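Local coordinates for protein salicylate 5-hydroxylase, large oxygenase component (Ralstonia sp., PDB 7C8Z) that catalyses, as the oxygenase component of a multicomponent system, the 5-hydroxylation of salicylate to gentisate with a Rieske [2Fe-2S] cluster and an iron ion, at residues A[126-131]-A[137-142]; A[133-138]-A[144-149]. All coordinates share one frame; numbering follows the deposited sequence.

Contact 1: residues A[126-131]-A[137-142]; sequences KDFFCP and YSLKGD. With FES (Fe2/s2 (inorganic) cluster), chain I.
Phe128 and Tyr137 form an antiparallel hydrogen-bonded pair. Tyr137 N donates to Phe128 O at 2.8 Å, almost straight at 175°, whereas Phe128 N reaches Tyr137 O at 2.9 Å in a distinctly bent bond. Both side chains rise on the same face of the sheet and touch at their CB atoms.

Phe128 CG lies beside its own backbone N, anti to the carbonyl carbon (chi1 -60°), which carries the ring over the turn that follows Tyr137. There Leu139 crosses it at about a right angle: Leu139 CD2 stands over one face of the Phe128 ring, 4.1 Å from its centroid, while Leu139 CG meets Lys126 O. Phe128 CE2 comes to 3.8 Å from Leu139 O. Beyond the pair, residues Ser138 to Gly141 make a type I turn. Ser138 OG lies between the backbone N and the carbonyl carbon (chi1 69°), turned back to the turn amides; it accepts from Lys140 N, an ST turn, and from Asp142 N at 2.9 Å.

Within the Rieske domain, cluster ligand Cys130 ends strand 128-130, and Tyr137 OH bonds Ala111 N beside ligand Cys110. Phe128 and Leu139 pack on strand 91-97; Phe128 also touches Val106 of strand 103-107.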
ATOM      1  N   LYS A 126       9.891  -0.940 -35.275  1.00 49.72           N
ATOM      2  CA  LYS A 126       9.542  -0.588 -36.651  1.00 56.82           C
ATOM      3  C   LYS A 126       8.204   0.134 -36.725  1.00 44.70           C
ATOM      4  O   LYS A 126       8.007   1.013 -37.564  1.00 57.41           O
ATOM      5  CB  LYS A 126       9.473  -1.841 -37.505  1.00 53.13           C
ATOM      6  CG  LYS A 126      10.814  -2.540 -37.653  1.00 67.72           C
ATOM      7  CD  LYS A 126      10.640  -4.015 -37.857  1.00 82.60           C
ATOM      8  CE  LYS A 126      10.126  -4.573 -36.574  1.00 90.98           C
ATOM      9  NZ  LYS A 126      11.034  -4.255 -35.424  1.00 85.98           N
ATOM     10  N   ASP A 127       7.284  -0.230 -35.847  1.00 41.07           N
ATOM     11  CA  ASP A 127       5.925   0.287 -35.826  1.00 48.08           C
ATOM     12  C   ASP A 127       5.364   0.059 -34.431  1.00 39.58           C
ATOM     13  O   ASP A 127       5.909  -0.723 -33.649  1.00 33.53           O
ATOM     14  CB  ASP A 127       5.052  -0.423 -36.869  1.00 59.26           C
ATOM     15  CG  ASP A 127       5.255  -1.936 -36.864  1.00 56.95           C
ATOM     16  OD1 ASP A 127       5.381  -2.523 -35.765  1.00 51.47           O
ATOM     17  OD2 ASP A 127       5.286  -2.538 -37.958  1.00 60.70           O
ATOM     18  N   PHE A 128       4.317   0.797 -34.095  1.00 45.67           N
ATOM     19  CA  PHE A 128       3.622   0.522 -32.851  1.00 38.16           C
ATOM     20  C   PHE A 128       2.566  -0.538 -33.132  1.00 48.04           C
ATOM     21  O   PHE A 128       2.052  -0.641 -34.246  1.00 51.83           O
ATOM     22  CB  PHE A 128       2.994   1.792 -32.276  1.00 36.67           C
ATOM     23  CG  PHE A 128       3.998   2.868 -31.965  1.00 44.72           C
ATOM     24  CD1 PHE A 128       5.070   2.608 -31.120  1.00 42.33           C
ATOM     25  CD2 PHE A 128       3.892   4.124 -32.541  1.00 33.01           C
ATOM     26  CE1 PHE A 128       6.005   3.585 -30.840  1.00 31.81           C
ATOM     27  CE2 PHE A 128       4.825   5.106 -32.271  1.00 40.24           C
ATOM     28  CZ  PHE A 128       5.886   4.835 -31.416  1.00 41.42           C
ATOM     29  N   PHE A 129       2.275  -1.365 -32.135  1.00 39.32           N
ATOM     30  CA  PHE A 129       1.238  -2.365 -32.342  1.00 36.67           C
ATOM     31  C   PHE A 129       0.624  -2.755 -31.009  1.00 44.58           C
ATOM     32  O   PHE A 129       1.316  -2.857 -29.992  1.00 34.25           O
ATOM     33  CB  PHE A 129       1.775  -3.601 -33.081  1.00 40.82           C
ATOM     34  CG  PHE A 129       2.313  -4.673 -32.178  1.00 50.86           C
ATOM     35  CD1 PHE A 129       3.588  -4.570 -31.645  1.00 56.70           C
ATOM     36  CD2 PHE A 129       1.552  -5.791 -31.874  1.00 60.13           C
ATOM     37  CE1 PHE A 129       4.089  -5.552 -30.817  1.00 52.70           C
ATOM     38  CE2 PHE A 129       2.047  -6.778 -31.048  1.00 63.60           C
ATOM     39  CZ  PHE A 129       3.319  -6.659 -30.518  1.00 67.08           C
ATOM     40  N   CYS A 130      -0.673  -2.940 -31.023  1.00 40.58           N
ATOM     41  CA  CYS A 130      -1.356  -3.407 -29.836  1.00 32.56           C
ATOM     42  C   CYS A 130      -1.717  -4.868 -29.983  1.00 34.85           C
ATOM     43  O   CYS A 130      -2.397  -5.242 -30.960  1.00 46.38           O
ATOM     44  CB  CYS A 130      -2.609  -2.590 -29.571  1.00 38.08           C
ATOM     45  SG  CYS A 130      -3.314  -2.927 -27.955  1.00 51.98           S
ATOM     46  N   PRO A 131      -1.308  -5.694 -29.015  1.00 46.39           N
ATOM     47  CA  PRO A 131      -1.453  -7.147 -29.146  1.00 48.71           C
ATOM     48  C   PRO A 131      -2.797  -7.693 -28.712  1.00 42.07           C
ATOM     49  O   PRO A 131      -3.032  -8.891 -28.911  1.00 60.24           O
ATOM     50  CB  PRO A 131      -0.347  -7.674 -28.222  1.00 41.51           C
ATOM     51  CG  PRO A 131      -0.253  -6.647 -27.148  1.00 31.17           C
ATOM     52  CD  PRO A 131      -0.546  -5.318 -27.809  1.00 41.33           C
ATOM     53  N   TYR A 137       0.227   0.316 -36.182  1.00 49.29           N
ATOM     54  CA  TYR A 137       0.323   1.741 -36.466  1.00 54.17           C
ATOM     55  C   TYR A 137       1.735   2.093 -36.916  1.00 54.58           C
ATOM     56  O   TYR A 137       2.718   1.541 -36.408  1.00 50.80           O
ATOM     57  CB  TYR A 137      -0.001   2.595 -35.230  1.00 41.62           C
ATOM     58  CG  TYR A 137      -1.309   2.287 -34.543  1.00 45.26           C
ATOM     59  CD1 TYR A 137      -1.417   1.234 -33.644  1.00 33.92           C
ATOM     60  CD2 TYR A 137      -2.432   3.067 -34.778  1.00 42.64           C
ATOM     61  CE1 TYR A 137      -2.615   0.964 -33.008  1.00 40.38           C
ATOM     62  CE2 TYR A 137      -3.628   2.806 -34.150  1.00 35.78           C
ATOM     63  CZ  TYR A 137      -3.720   1.757 -33.267  1.00 37.75           C
ATOM     64  OH  TYR A 137      -4.924   1.509 -32.647  1.00 35.74           O
ATOM     65  N   SER A 138       1.832   3.047 -37.844  1.00 46.29           N
ATOM     66  CA  SER A 138       3.115   3.634 -38.201  1.00 46.60           C
ATOM     67  C   SER A 138       3.757   4.309 -36.984  1.00 55.16           C
ATOM     68  O   SER A 138       3.102   4.623 -35.986  1.00 44.86           O
ATOM     69  CB  SER A 138       2.951   4.645 -39.335  1.00 45.23           C
ATOM     70  OG  SER A 138       2.245   5.797 -38.908  1.00 47.42           O
ATOM     71  N   LEU A 139       5.057   4.587 -37.101  1.00 48.37           N
ATOM     72  CA  LEU A 139       5.740   5.364 -36.073  1.00 50.60           C
ATOM     73  C   LEU A 139       5.249   6.804 -35.997  1.00 62.14           C
ATOM     74  O   LEU A 139       5.695   7.548 -35.113  1.00 43.45           O
ATOM     75  CB  LEU A 139       7.252   5.337 -36.309  1.00 40.92           C
ATOM     76  CG  LEU A 139       7.948   3.991 -36.090  1.00 47.57           C
ATOM     77  CD1 LEU A 139       9.427   4.089 -36.423  1.00 41.40           C
ATOM     78  CD2 LEU A 139       7.745   3.491 -34.659  1.00 40.59           C
ATOM     79  N   LYS A 140       4.353   7.215 -36.895  1.00 62.17           N
ATOM     80  CA  LYS A 140       3.704   8.515 -36.819  1.00 51.98           C
ATOM     81  C   LYS A 140       2.313   8.438 -36.208  1.00 53.07           C
ATOM     82  O   LYS A 140       1.684   9.483 -36.006  1.00 49.53           O
ATOM     83  CB  LYS A 140       3.611   9.148 -38.212  1.00 44.24           C
ATOM     84  CG  LYS A 140       4.956   9.373 -38.886  1.00 44.98           C
ATOM     85  CD  LYS A 140       4.797  10.129 -40.196  1.00 47.52           C
ATOM     86  CE  LYS A 140       5.560  11.439 -40.164  1.00 66.45           C
ATOM     87  NZ  LYS A 140       7.034  11.227 -40.218  1.00 74.82           N
ATOM     88  N   GLY A 141       1.818   7.232 -35.920  1.00 52.59           N
ATOM     89  CA  GLY A 141       0.515   7.047 -35.319  1.00 47.48           C
ATOM     90  C   GLY A 141      -0.589   6.649 -36.273  1.00 44.02           C
ATOM     91  O   GLY A 141      -1.736   6.503 -35.835  1.00 41.52           O
ATOM     92  N   ASP A 142      -0.283   6.465 -37.555  1.00 48.37           N
ATOM     93  CA  ASP A 142      -1.305   6.137 -38.541  1.00 49.87           C
ATOM     94  C   ASP A 142      -1.615   4.644 -38.505  1.00 48.90           C
ATOM     95  O   ASP A 142      -0.707   3.813 -38.579  1.00 58.73           O
ATOM     96  CB  ASP A 142      -0.840   6.545 -39.938  1.00 52.62           C
ATOM     97  CG  ASP A 142      -0.555   8.024 -40.046  1.00 54.74           C
ATOM     98  OD1 ASP A 142      -1.417   8.825 -39.626  1.00 51.01           O
ATOM     99  OD2 ASP A 142       0.529   8.388 -40.555  1.00 58.51           O
TER
HETATM  100 FE1  FES I 501      -8.005  -4.208 -29.580  1.00 37.90          FE
HETATM  101 FE2  FES I 501      -5.487  -2.439 -29.525  1.00 73.39          FE
HETATM  102  S1  FES I 501      -6.237  -3.994 -30.867  1.00 41.51           S
HETATM  103  S2  FES I 501      -7.230  -2.657 -28.240  1.00 39.40           S

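Contact 2: residues A[133-138]-A[144-149]; sequences HQWNYS and QGVPFR. With FES (Fe2/s2 (inorganic) cluster), chain I.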
ATOM      1  N   HIS A 133      -5.722  -7.143 -30.112  1.00 41.02           N
ATOM      2  CA  HIS A 133      -6.210  -7.619 -31.401  1.00 35.38           C
ATOM      3  C   HIS A 133      -5.231  -7.271 -32.519  1.00 51.24           C
ATOM      4  O   HIS A 133      -5.595  -7.320 -33.699  1.00 47.75           O
ATOM      5  CB  HIS A 133      -7.608  -7.066 -31.680  1.00 33.62           C
ATOM      6  CG  HIS A 133      -8.582  -7.336 -30.573  1.00 57.08           C
ATOM      7  ND1 HIS A 133      -8.566  -6.642 -29.382  1.00 48.54           N
ATOM      8  CD2 HIS A 133      -9.580  -8.242 -30.463  1.00 63.66           C
ATOM      9  CE1 HIS A 133      -9.522  -7.096 -28.594  1.00 51.02           C
ATOM     10  NE2 HIS A 133     -10.152  -8.069 -29.225  1.00 63.43           N
ATOM     11  N   GLN A 134      -3.996  -6.915 -32.153  1.00 50.21           N
ATOM     12  CA  GLN A 134      -2.875  -6.770 -33.084  1.00 42.85           C
ATOM     13  C   GLN A 134      -3.125  -5.680 -34.123  1.00 41.23           C
ATOM     14  O   GLN A 134      -2.905  -5.869 -35.320  1.00 46.83           O
ATOM     15  CB  GLN A 134      -2.554  -8.102 -33.762  1.00 46.19           C
ATOM     16  CG  GLN A 134      -2.220  -9.209 -32.792  1.00 49.46           C
ATOM     17  CD  GLN A 134      -0.797  -9.124 -32.282  1.00 59.42           C
ATOM     18  OE1 GLN A 134       0.000  -8.322 -32.764  1.00 56.32           O
ATOM     19  NE2 GLN A 134      -0.469  -9.955 -31.296  1.00 62.03           N
ATOM     20  N   TRP A 135      -3.557  -4.513 -33.653  1.00 55.53           N
ATOM     21  CA  TRP A 135      -3.665  -3.361 -34.543  1.00 45.64           C
ATOM     22  C   TRP A 135      -2.279  -2.762 -34.733  1.00 53.02           C
ATOM     23  O   TRP A 135      -1.531  -2.603 -33.764  1.00 58.54           O
ATOM     24  CB  TRP A 135      -4.626  -2.311 -33.985  1.00 47.06           C
ATOM     25  CG  TRP A 135      -6.072  -2.584 -34.291  1.00 49.41           C
ATOM     26  CD1 TRP A 135      -6.638  -3.795 -34.543  1.00 50.83           C
ATOM     27  CD2 TRP A 135      -7.135  -1.621 -34.370  1.00 51.40           C
ATOM     28  NE1 TRP A 135      -7.985  -3.652 -34.776  1.00 38.12           N
ATOM     29  CE2 TRP A 135      -8.317  -2.329 -34.675  1.00 38.86           C
ATOM     30  CE3 TRP A 135      -7.203  -0.231 -34.209  1.00 49.09           C
ATOM     31  CZ2 TRP A 135      -9.552  -1.697 -34.826  1.00 38.00           C
ATOM     32  CZ3 TRP A 135      -8.432   0.395 -34.359  1.00 45.44           C
ATOM     33  CH2 TRP A 135      -9.590  -0.339 -34.665  1.00 35.92           C
ATOM     34  N   ASN A 136      -1.927  -2.452 -35.979  1.00 45.68           N
ATOM     35  CA  ASN A 136      -0.594  -1.969 -36.324  1.00 42.77           C
ATOM     36  C   ASN A 136      -0.657  -0.508 -36.753  1.00 51.99           C
ATOM     37  O   ASN A 136      -1.480  -0.141 -37.600  1.00 53.04           O
ATOM     38  CB  ASN A 136       0.011  -2.829 -37.439  1.00 37.49           C
ATOM     39  CG  ASN A 136       1.465  -2.486 -37.730  1.00 55.95           C
ATOM     40  OD1 ASN A 136       1.785  -1.382 -38.177  1.00 53.06           O
ATOM     41  ND2 ASN A 136       2.355  -3.439 -37.475  1.00 64.13           N
ATOM     42  N   TYR A 137       0.227   0.316 -36.182  1.00 49.29           N
ATOM     43  CA  TYR A 137       0.323   1.741 -36.466  1.00 54.17           C
ATOM     44  C   TYR A 137       1.735   2.093 -36.916  1.00 54.58           C
ATOM     45  O   TYR A 137       2.718   1.541 -36.408  1.00 50.80           O
ATOM     46  CB  TYR A 137      -0.001   2.595 -35.230  1.00 41.62           C
ATOM     47  CG  TYR A 137      -1.309   2.287 -34.543  1.00 45.26           C
ATOM     48  CD1 TYR A 137      -1.417   1.234 -33.644  1.00 33.92           C
ATOM     49  CD2 TYR A 137      -2.432   3.067 -34.778  1.00 42.64           C
ATOM     50  CE1 TYR A 137      -2.615   0.964 -33.008  1.00 40.38           C
ATOM     51  CE2 TYR A 137      -3.628   2.806 -34.150  1.00 35.78           C
ATOM     52  CZ  TYR A 137      -3.720   1.757 -33.267  1.00 37.75           C
ATOM     53  OH  TYR A 137      -4.924   1.509 -32.647  1.00 35.74           O
ATOM     54  N   SER A 138       1.832   3.047 -37.844  1.00 46.29           N
ATOM     55  CA  SER A 138       3.115   3.634 -38.201  1.00 46.60           C
ATOM     56  C   SER A 138       3.757   4.309 -36.984  1.00 55.16           C
ATOM     57  O   SER A 138       3.102   4.623 -35.986  1.00 44.86           O
ATOM     58  CB  SER A 138       2.951   4.645 -39.335  1.00 45.23           C
ATOM     59  OG  SER A 138       2.245   5.797 -38.908  1.00 47.42           O
ATOM     60  N   GLN A 144      -2.082   1.339 -39.730  1.00 45.78           N
ATOM     61  CA  GLN A 144      -1.663   0.673 -40.959  1.00 47.16           C
ATOM     62  C   GLN A 144      -2.307  -0.688 -41.169  1.00 63.85           C
ATOM     63  O   GLN A 144      -2.418  -1.134 -42.318  1.00 61.31           O
ATOM     64  CB  GLN A 144      -0.144   0.497 -40.978  1.00 39.18           C
ATOM     65  CG  GLN A 144       0.622   1.782 -41.125  1.00 42.42           C
ATOM     66  CD  GLN A 144       2.107   1.573 -40.948  1.00 51.63           C
ATOM     67  OE1 GLN A 144       2.538   0.644 -40.265  1.00 43.43           O
ATOM     68  NE2 GLN A 144       2.905   2.426 -41.582  1.00 58.90           N
ATOM     69  N   GLY A 145      -2.724  -1.364 -40.103  1.00 58.61           N
ATOM     70  CA  GLY A 145      -3.255  -2.703 -40.246  1.00 41.18           C
ATOM     71  C   GLY A 145      -4.303  -3.043 -39.210  1.00 43.82           C
ATOM     72  O   GLY A 145      -4.135  -2.767 -38.020  1.00 54.33           O
ATOM     73  N   VAL A 146      -5.396  -3.647 -39.663  1.00 53.41           N
ATOM     74  CA  VAL A 146      -6.460  -4.125 -38.786  1.00 49.47           C
ATOM     75  C   VAL A 146      -6.768  -5.563 -39.186  1.00 52.32           C
ATOM     76  O   VAL A 146      -7.300  -5.795 -40.282  1.00 43.04           O
ATOM     77  CB  VAL A 146      -7.712  -3.236 -38.882  1.00 43.09           C
ATOM     78  CG1 VAL A 146      -8.889  -3.884 -38.171  1.00 37.86           C
ATOM     79  CG2 VAL A 146      -7.434  -1.866 -38.303  1.00 49.10           C
ATOM     80  N   PRO A 147      -6.417  -6.550 -38.367  1.00 54.02           N
ATOM     81  CA  PRO A 147      -6.721  -7.940 -38.725  1.00 54.45           C
ATOM     82  C   PRO A 147      -8.218  -8.143 -38.929  1.00 54.04           C
ATOM     83  O   PRO A 147      -9.041  -7.685 -38.132  1.00 43.25           O
ATOM     84  CB  PRO A 147      -6.195  -8.741 -37.526  1.00 55.36           C
ATOM     85  CG  PRO A 147      -5.189  -7.843 -36.863  1.00 47.98           C
ATOM     86  CD  PRO A 147      -5.634  -6.438 -37.123  1.00 46.49           C
ATOM     87  N   PHE A 148      -8.566  -8.819 -40.024  1.00 55.03           N
ATOM     88  CA  PHE A 148      -9.944  -9.164 -40.382  1.00 51.16           C
ATOM     89  C   PHE A 148     -10.814  -7.945 -40.653  1.00 49.90           C
ATOM     90  O   PHE A 148     -12.047  -8.058 -40.643  1.00 55.55           O
ATOM     91  CB  PHE A 148     -10.634 -10.022 -39.313  1.00 61.83           C
ATOM     92  CG  PHE A 148      -9.760 -11.069 -38.684  1.00 62.96           C
ATOM     93  CD1 PHE A 148      -8.867 -11.806 -39.437  1.00 66.70           C
ATOM     94  CD2 PHE A 148      -9.861 -11.332 -37.325  1.00 70.29           C
ATOM     95  CE1 PHE A 148      -8.082 -12.780 -38.847  1.00 70.96           C
ATOM     96  CE2 PHE A 148      -9.075 -12.306 -36.728  1.00 64.35           C
ATOM     97  CZ  PHE A 148      -8.185 -13.029 -37.493  1.00 69.17           C
ATOM     98  N   ARG A 149     -10.192  -6.790 -40.918  1.00 48.15           N
ATOM     99  CA  ARG A 149     -10.928  -5.581 -41.283  1.00 54.47           C
ATOM    100  C   ARG A 149     -11.893  -5.884 -42.407  1.00 68.09           C
ATOM    101  O   ARG A 149     -13.077  -5.511 -42.376  1.00 67.22           O
ATOM    102  CB  ARG A 149      -9.932  -4.513 -41.758  1.00 51.56           C
ATOM    103  CG  ARG A 149     -10.503  -3.112 -41.978  1.00 57.83           C
ATOM    104  CD  ARG A 149     -11.091  -2.929 -43.363  1.00 74.61           C
ATOM    105  NE  ARG A 149     -11.039  -1.547 -43.825  1.00 80.66           N
ATOM    106  CZ  ARG A 149     -10.068  -1.039 -44.576  1.00 82.47           C
ATOM    107  NH1 ARG A 149      -9.050  -1.798 -44.969  1.00 74.34           N
ATOM    108  NH2 ARG A 149     -10.125   0.230 -44.952  1.00 87.29           N
TER
HETATM  109 FE1  FES I 501      -8.005  -4.208 -29.580  1.00 37.90          FE
HETATM  110 FE2  FES I 501      -5.487  -2.439 -29.525  1.00 73.39          FE
HETATM  111  S1  FES I 501      -6.237  -3.994 -30.867  1.00 41.51           S
HETATM  112  S2  FES I 501      -7.230  -2.657 -28.240  1.00 39.40           S
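Trp135 and Val146 pack where the beta hairpin of strands 135-137 and 143-145 passes beside the Rieske cluster, and a classic beta bulge interrupts the pairing. Gln144 and Gly145 both face Asn136, whose carbonyl O accepts from Gln144 N at 2.7 Å and Gly145 N at 3.1 Å. The return bond, Asn136 N to Gly145 O, is nearly straight at 173°.

The tight part is built on the indole of Trp135, which is buried, as is His133. Val146 CG2 sits over one face of the Trp135 ring system, 3.9 Å from the centroid of its five-membered ring. Cluster sulfur S1 lies over the opposite face. Val146 CG1, anti to its backbone N (chi1 169°), reaches Trp135 NE1 at 3.5 Å, so both methyls of the valine meet the ring system. Pro147 adds its CD against Trp135 CD1, and Pro147 CG lies 3.2 Å from His133 O.

The looser side lies at the other end, where Gln144 is exposed to solvent and its side chain runs extended (chi2 172°) past Asn136 to Ser138 CB. Asn136 ND2 donates to Asp127 OD2 in segment 126-131.

At the cluster end the hairpin meets a second subunit. His133 NE2 bonds Asp240 OD2 and its ring packs on His243, both of that subunit, consistent with the electron path between subunits known in Rieske oxygenases; Gln134 NE2 also bonds Leu246 O there. His112 and His133 bind the same iron, with His133 ND1 2.5 Å from FE1.

Contacts 1 and 2 are the two halves of one three-stranded antiparallel sheet, sharing Tyr137 of the middle strand and Ser138 next to it. Their centres lie about 9 Å apart, and both bring ligands to the cluster: Cys130 from contact 1 and His133 from contact 2. Each mixes buried and open residues, but the burial differs in kind. The apolar side of contact 1 faces the domain's own larger sheet, whereas contact 2 buries its indole against the cluster and reaches a second subunit. Contact 1 has a regular bridge, contact 2 a bulged one. Cys130 N to Trp135 O, 2.9 Å, is a probable hydrogen bond continuing the ladder between them.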